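Local coordinates for putative membrane transport protein (Vibrio parahaemolyticus RIMD 2210633, PDB 3CK6) that probably mediates zinc uptake across the inner membrane as a zinc:proton symporter, its cytoplasmic domain assembling into a funnel-shaped homopentamer, at residues E[50-53]-E[54-58]. The protein carries 1 engineered substitution. Sequence-based numbering, arbitrary orientation.
Sequences NHVP and RATVD
Val52 and Val57 meet methyl to methyl where the loop runs into helix 54-60, with CG1 of Val52 3.7 Å from CG2 of Val57. The same Val52 CG1 also reaches the methyl of Thr56, 3.9 Å from its CG2, so one branch touches two successive residues of the helix. With the CB of Val52 directed toward the helix, a CG1 anti to the backbone N (chi1 -178°) is the branch that reaches both. Val57 approaches Val52 at a slant, whereas Thr56 crosses it at about a right angle.

Pro53 is the N-cap residue, and its carbonyl opens the helix: Val57 N donates to Pro53 O at 3.0 Å, with an N-H...O angle of 167°. Val57 CG2 lies 3.5 Å from that same oxygen, beside the bond its own amide makes. One residue on, Asp58 N to Arg54 O (2.8 Å) continues the helical pattern.

This valine-threonine side is buried and close-packed; the other side is much looser. The Pro53 ring is exposed and comes no nearer to the Thr56 hydroxyl than 4.0 Å, from CB to OG1. Arg54 sets off away from Pro53, its CB 3.7 Å from Pro53 C, and its chain, bent at chi2 and chi3, lies against Arg44 and Glu48.

The turn joins two short helices. Helix 43-49 ends in a Schellman motif with positive-phi His51, and Asp58 OD1 is salt-bridged to Arg44 NH2 of that helix. Val57 packs on Leu47 there, Val52 rests on Leu101 and Phe103 of strand 96-103, and Thr56 touches Leu101 too, and Phe214 of a neighbouring subunit.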
ATOM      1  N   ASN E  50     -21.906  35.840 -11.626  1.00 31.75           N
ATOM      2  CA  ASN E  50     -22.738  34.670 -11.860  1.00 32.60           C
ATOM      3  C   ASN E  50     -22.861  33.795 -10.613  1.00 32.65           C
ATOM      4  O   ASN E  50     -23.318  32.642 -10.678  1.00 33.55           O
ATOM      5  CB  ASN E  50     -22.194  33.880 -13.061  1.00 32.09           C
ATOM      6  CG  ASN E  50     -22.737  34.397 -14.381  1.00 32.36           C
ATOM      7  OD1 ASN E  50     -23.896  34.166 -14.707  1.00 31.39           O
ATOM      8  ND2 ASN E  50     -21.905  35.105 -15.144  1.00 31.47           N
ATOM      9  N   HIS E  51     -22.427  34.357  -9.485  1.00 32.12           N
ATOM     10  CA  HIS E  51     -22.633  33.779  -8.142  1.00 31.81           C
ATOM     11  C   HIS E  51     -21.862  32.495  -7.856  1.00 30.73           C
ATOM     12  O   HIS E  51     -22.266  31.706  -6.997  1.00 29.95           O
ATOM     13  CB  HIS E  51     -24.136  33.610  -7.831  1.00 32.31           C
ATOM     14  CG  HIS E  51     -24.929  34.848  -8.079  1.00 32.83           C
ATOM     15  ND1 HIS E  51     -24.688  36.025  -7.406  1.00 34.68           N
ATOM     16  CD2 HIS E  51     -25.932  35.107  -8.950  1.00 34.22           C
ATOM     17  CE1 HIS E  51     -25.522  36.955  -7.839  1.00 34.60           C
ATOM     18  NE2 HIS E  51     -26.288  36.423  -8.775  1.00 35.22           N
ATOM     19  N   VAL E  52     -20.738  32.299  -8.548  1.00 29.79           N
ATOM     20  CA  VAL E  52     -19.810  31.242  -8.152  1.00 29.13           C
ATOM     21  C   VAL E  52     -19.139  31.746  -6.871  1.00 29.49           C
ATOM     22  O   VAL E  52     -18.661  32.880  -6.846  1.00 29.46           O
ATOM     23  CB  VAL E  52     -18.730  30.944  -9.230  1.00 28.83           C
ATOM     24  CG1 VAL E  52     -17.816  29.789  -8.776  1.00 27.29           C
ATOM     25  CG2 VAL E  52     -19.402  30.626 -10.579  1.00 28.29           C
ATOM     26  N   PRO E  53     -19.124  30.930  -5.800  1.00 29.87           N
ATOM     27  CA  PRO E  53     -18.505  31.411  -4.562  1.00 30.49           C
ATOM     28  C   PRO E  53     -17.026  31.760  -4.725  1.00 30.90           C
ATOM     29  O   PRO E  53     -16.295  31.102  -5.474  1.00 29.99           O
ATOM     30  CB  PRO E  53     -18.707  30.241  -3.583  1.00 30.84           C
ATOM     31  CG  PRO E  53     -19.917  29.515  -4.140  1.00 29.94           C
ATOM     32  CD  PRO E  53     -19.682  29.574  -5.629  1.00 29.82           C
ATOM     33  N   ARG E  54     -16.633  32.813  -4.013  1.00 31.31           N
ATOM     34  CA  ARG E  54     -15.289  33.378  -4.015  1.00 32.24           C
ATOM     35  C   ARG E  54     -14.155  32.362  -3.898  1.00 31.51           C
ATOM     36  O   ARG E  54     -13.199  32.428  -4.665  1.00 30.67           O
ATOM     37  CB  ARG E  54     -15.177  34.409  -2.888  1.00 32.99           C
ATOM     38  CG  ARG E  54     -13.780  34.928  -2.601  1.00 36.89           C
ATOM     39  CD  ARG E  54     -13.451  36.118  -3.487  1.00 43.37           C
ATOM     40  NE  ARG E  54     -12.914  37.241  -2.717  1.00 46.81           N
ATOM     41  CZ  ARG E  54     -13.636  38.287  -2.312  1.00 49.26           C
ATOM     42  NH1 ARG E  54     -13.056  39.260  -1.615  1.00 49.53           N
ATOM     43  NH2 ARG E  54     -14.934  38.367  -2.604  1.00 50.03           N
ATOM     44  N   ALA E  55     -14.260  31.447  -2.935  1.00 31.23           N
ATOM     45  CA  ALA E  55     -13.197  30.472  -2.674  1.00 31.18           C
ATOM     46  C   ALA E  55     -13.063  29.424  -3.786  1.00 30.89           C
ATOM     47  O   ALA E  55     -11.954  28.937  -4.068  1.00 31.02           O
ATOM     48  CB  ALA E  55     -13.402  29.807  -1.326  1.00 31.43           C
ATOM     49  N   THR E  56     -14.190  29.107  -4.413  1.00 30.24           N
ATOM     50  CA  THR E  56     -14.253  28.221  -5.583  1.00 30.45           C
ATOM     51  C   THR E  56     -13.589  28.900  -6.767  1.00 29.88           C
ATOM     52  O   THR E  56     -12.776  28.279  -7.462  1.00 29.60           O
ATOM     53  CB  THR E  56     -15.698  27.836  -5.924  1.00 30.42           C
ATOM     54  OG1 THR E  56     -16.307  27.222  -4.780  1.00 33.68           O
ATOM     55  CG2 THR E  56     -15.769  26.887  -7.106  1.00 29.97           C
ATOM     56  N   VAL E  57     -13.896  30.181  -6.966  1.00 30.30           N
ATOM     57  CA  VAL E  57     -13.190  30.979  -7.965  1.00 30.82           C
ATOM     58  C   VAL E  57     -11.667  31.011  -7.668  1.00 30.99           C
ATOM     59  O   VAL E  57     -10.857  30.761  -8.569  1.00 31.11           O
ATOM     60  CB  VAL E  57     -13.775  32.418  -8.082  1.00 31.23           C
ATOM     61  CG1 VAL E  57     -12.959  33.242  -9.057  1.00 30.03           C
ATOM     62  CG2 VAL E  57     -15.240  32.366  -8.550  1.00 31.29           C
ATOM     63  N   ASP E  58     -11.294  31.309  -6.416  1.00 31.20           N
ATOM     64  CA  ASP E  58      -9.873  31.303  -5.989  1.00 31.55           C
ATOM     65  C   ASP E  58      -9.213  29.976  -6.356  1.00 31.13           C
ATOM     66  O   ASP E  58      -8.092  29.952  -6.886  1.00 30.90           O
ATOM     67  CB  ASP E  58      -9.740  31.474  -4.469  1.00 31.49           C
ATOM     68  CG  ASP E  58     -10.109  32.872  -3.969  1.00 34.06           C
ATOM     69  OD1 ASP E  58     -10.312  33.821  -4.769  1.00 36.51           O
ATOM     70  OD2 ASP E  58     -10.184  33.020  -2.727  1.00 37.87           O
TER